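Local coordinates for protein hydrogen peroxide-inducible genes activator (PDB 6G1D) that probably senses hydrogen peroxide as a LysR-type transcription factor and regulates peroxide-inducible genes in response, at residues H140-L145 with G283-S288. The protein carries 1 engineered substitution. Residues are numbered along the deposited sequence; the frame is centred on the assembly and turned at random. Where two conformers were deposited one is given.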
ATOM      1  N   HIS B 140      -2.090 -12.301  -7.821  1.00 50.00           N
ATOM      2  CA  HIS B 140      -0.693 -11.848  -7.978  1.00 52.84           C
ATOM      3  C   HIS B 140       0.162 -12.889  -8.685  1.00 49.25           C
ATOM      4  O   HIS B 140       0.960 -12.526  -9.544  1.00 53.29           O
ATOM      5  CB  HIS B 140      -0.042 -11.484  -6.652  1.00 52.82           C
ATOM      6  CG  HIS B 140      -0.752 -10.392  -5.928  1.00 66.56           C
ATOM      7  ND1 HIS B 140      -0.525  -9.045  -6.159  1.00 69.88           N
ATOM      8  CD2 HIS B 140      -1.680 -10.461  -4.949  1.00 69.17           C
ATOM      9  CE1 HIS B 140      -1.305  -8.337  -5.365  1.00 67.65           C
ATOM     10  NE2 HIS B 140      -2.007  -9.171  -4.613  1.00 80.71           N
ATOM     11  N   LEU B 141      -0.009 -14.175  -8.342  1.00 41.66           N
ATOM     12  CA  LEU B 141       0.744 -15.224  -9.022  1.00 42.66           C
ATOM     13  C   LEU B 141       0.429 -15.246 -10.515  1.00 43.20           C
ATOM     14  O   LEU B 141       1.336 -15.378 -11.307  1.00 45.05           O
ATOM     15  CB  LEU B 141       0.500 -16.621  -8.418  1.00 40.50           C
ATOM     16  CG  LEU B 141       0.913 -16.801  -6.966  1.00 41.02           C
ATOM     17  CD1 LEU B 141       0.542 -18.229  -6.552  1.00 38.91           C
ATOM     18  CD2 LEU B 141       2.373 -16.504  -6.722  1.00 44.41           C
ATOM     19  N   LEU B 142      -0.831 -15.083 -10.907  1.00 47.20           N
ATOM     20  CA  LEU B 142      -1.160 -15.064 -12.341  1.00 48.24           C
ATOM     21  C   LEU B 142      -0.538 -13.873 -13.056  1.00 47.22           C
ATOM     22  O   LEU B 142      -0.076 -14.027 -14.184  1.00 49.69           O
ATOM     23  CB  LEU B 142      -2.674 -15.100 -12.574  1.00 52.04           C
ATOM     24  CG  LEU B 142      -3.303 -16.468 -12.232  1.00 56.39           C
ATOM     25  CD1 LEU B 142      -4.817 -16.303 -12.158  1.00 55.49           C
ATOM     26  CD2 LEU B 142      -2.868 -17.574 -13.232  1.00 53.54           C
ATOM     27  N   ALA B 143      -0.466 -12.725 -12.392  1.00 49.62           N
ATOM     28  CA  ALA B 143       0.182 -11.539 -12.987  1.00 53.18           C
ATOM     29  C   ALA B 143       1.709 -11.761 -13.149  1.00 52.07           C
ATOM     30  O   ALA B 143       2.285 -11.429 -14.194  1.00 53.48           O
ATOM     31  CB  ALA B 143      -0.107 -10.285 -12.165  1.00 51.87           C
ATOM     32  N   LEU B 144       2.333 -12.350 -12.133  1.00 47.07           N
ATOM     33  CA  LEU B 144       3.759 -12.668 -12.183  1.00 46.49           C
ATOM     34  C   LEU B 144       4.048 -13.702 -13.293  1.00 46.80           C
ATOM     35  O   LEU B 144       5.060 -13.617 -13.979  1.00 48.47           O
ATOM     36  CB  LEU B 144       4.275 -13.188 -10.817  1.00 45.18           C
ATOM     37  CG  LEU B 144       4.246 -12.123  -9.670  1.00 46.08           C
ATOM     38  CD1 LEU B 144       4.330 -12.795  -8.296  1.00 46.42           C
ATOM     39  CD2 LEU B 144       5.315 -11.016  -9.792  1.00 47.11           C
ATOM     40  N   LEU B 145       3.156 -14.670 -13.466  1.00 48.90           N
ATOM     41  CA  LEU B 145       3.288 -15.668 -14.536  1.00 51.10           C
ATOM     42  C   LEU B 145       3.220 -15.003 -15.895  1.00 49.79           C
ATOM     43  O   LEU B 145       4.029 -15.298 -16.757  1.00 54.48           O
ATOM     44  CB  LEU B 145       2.166 -16.723 -14.433  1.00 48.75           C
ATOM     45  CG  LEU B 145       2.298 -18.212 -14.823  1.00 52.16           C
ATOM     46  CD1 LEU B 145       3.587 -18.874 -14.381  1.00 54.58           C
ATOM     47  CD2 LEU B 145       1.109 -18.975 -14.273  1.00 53.42           C
ATOM     48  N   GLY B 283      -3.322 -27.600  -8.788  1.00 39.93           N
ATOM     49  CA  GLY B 283      -2.726 -27.764 -10.109  1.00 40.29           C
ATOM     50  C   GLY B 283      -1.495 -26.897 -10.284  1.00 42.59           C
ATOM     51  O   GLY B 283      -1.243 -25.944  -9.508  1.00 39.26           O
ATOM     52  N   LEU B 284      -0.742 -27.208 -11.328  1.00 37.37           N
ATOM     53  CA  LEU B 284       0.442 -26.458 -11.678  1.00 39.39           C
ATOM     54  C   LEU B 284       0.103 -25.651 -12.932  1.00 42.69           C
ATOM     55  O   LEU B 284      -0.350 -26.213 -13.923  1.00 41.82           O
ATOM     56  CB  LEU B 284       1.611 -27.427 -11.922  1.00 39.84           C
ATOM     57  CG  LEU B 284       2.964 -26.771 -11.970  1.00 42.55           C
ATOM     58  CD1 LEU B 284       3.291 -26.039 -10.670  1.00 41.34           C
ATOM     59  CD2 LEU B 284       4.051 -27.815 -12.252  1.00 47.34           C
ATOM     60  N   VAL B 285       0.277 -24.348 -12.861  1.00 40.13           N
ATOM     61  CA  VAL B 285      -0.125 -23.454 -13.944  1.00 42.84           C
ATOM     62  C   VAL B 285       1.134 -22.840 -14.545  1.00 41.56           C
ATOM     63  O   VAL B 285       2.030 -22.416 -13.800  1.00 42.37           O
ATOM     64  CB  VAL B 285      -1.097 -22.355 -13.420  1.00 42.15           C
ATOM     65  CG1 VAL B 285      -1.556 -21.446 -14.550  1.00 43.71           C
ATOM     66  CG2 VAL B 285      -2.308 -22.981 -12.786  1.00 43.62           C
ATOM     67  N   TYR B 286       1.189 -22.789 -15.882  1.00 45.75           N
ATOM     68  CA  TYR B 286       2.274 -22.112 -16.595  1.00 45.61           C
ATOM     69  C   TYR B 286       1.849 -21.515 -17.946  1.00 45.43           C
ATOM     70  O   TYR B 286       0.780 -21.822 -18.453  1.00 46.35           O
ATOM     71  CB  TYR B 286       3.423 -23.080 -16.796  1.00 44.37           C
ATOM     72  CG  TYR B 286       3.136 -24.250 -17.724  1.00 45.40           C
ATOM     73  CD1 TYR B 286       2.676 -25.455 -17.234  1.00 46.42           C
ATOM     74  CD2 TYR B 286       3.397 -24.165 -19.079  1.00 47.22           C
ATOM     75  CE1 TYR B 286       2.416 -26.526 -18.068  1.00 48.03           C
ATOM     76  CE2 TYR B 286       3.187 -25.237 -19.924  1.00 46.78           C
ATOM     77  CZ  TYR B 286       2.694 -26.414 -19.419  1.00 51.22           C
ATOM     78  OH  TYR B 286       2.464 -27.452 -20.290  1.00 51.15           O
ATOM     79  N   ARG B 287       2.695 -20.660 -18.516  1.00 49.51           N
ATOM     80  CA  ARG B 287       2.383 -19.977 -19.798  1.00 51.92           C
ATOM     81  C   ARG B 287       2.336 -20.990 -20.928  1.00 54.40           C
ATOM     82  O   ARG B 287       3.277 -21.760 -21.088  1.00 51.99           O
ATOM     83  CB  ARG B 287       3.439 -18.950 -20.150  1.00 56.57           C
ATOM     84  CG  ARG B 287       3.503 -17.758 -19.216  1.00 57.82           C
ATOM     85  CD  ARG B 287       4.622 -16.798 -19.643  1.00 56.57           C
ATOM     86  NE  ARG B 287       5.962 -17.359 -19.518  1.00 60.08           N
ATOM     87  CZ  ARG B 287       6.632 -17.543 -18.368  1.00 62.58           C
ATOM     88  NH1 ARG B 287       6.102 -17.163 -17.187  1.00 54.30           N
ATOM     89  NH2 ARG B 287       7.852 -18.086 -18.397  1.00 55.51           N
ATOM     90  N   SER B 288       1.251 -21.015 -21.705  1.00 56.30           N
ATOM     91  CA  SER B 288       1.122 -21.987 -22.798  0.59 58.78           C
ATOM     92  C   SER B 288       2.157 -21.777 -23.920  1.00 61.46           C
ATOM     93  O   SER B 288       2.430 -22.689 -24.691  1.00 57.96           O
ATOM     94  CB  SER B 288      -0.316 -21.980 -23.354  0.59 61.65           C
ATOM     95  OG  SER B 288      -0.659 -20.688 -23.825  0.59 61.08           O
TER
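Arg287 NH1 donates a hydrogen bond to the backbone O of Leu145, with an N...O distance of 2.8 Å. The N-H...O angle is 152°, so the bond is slightly bent. NH1 lies in the carbonyl plane, on a lone pair of the oxygen. The oxygen sits at the edge of the guanidinium, tilted a little from its plane. A bend at chi3 (-66°) turns the end of the arginine back to the helix, and its CD also lies 3.3 Å from Leu145 O. The same NH1 hydrogen-bonds Ile150 O, so one nitrogen at the end of strand 267-287 bonds to both the last turn of helix 138-147 and the loop before strand 152-156.

This is a helix lying on one face of the mixed sheet in the LysR substrate-binding domain, which belongs to the periplasmic-binding-protein clan. The short axes pass 9.2 Å apart and run at 34° to each other. Strand 267-287 sits between strands 152-156 and 164-179, antiparallel to both, and Met155 and Met164 on these neighbours also touch Val285.

Beside the polar link the contact is apolar. Leu145 reaches the strand with both methyls. Its CD2 packs against Val285 CG1 at 3.6 Å, and the two side chains cross at about a right angle. Leu145 CD2 also lies 3.6 Å from Val285 O, and CD1 comes within 3.9 Å of the same oxygen, so both methyls rest against the strand backbone. Val285 holds CG1 anti to its backbone N, and this is the methyl that meets Leu145 CD2 and Leu142 CD2. The Leu142 touch is looser, with its CD2 4.3 Å from Val285 CG1. The first side-chain bond of Tyr286 points away from the helix segment. Leu144 packs on Arg233 of the second subunit.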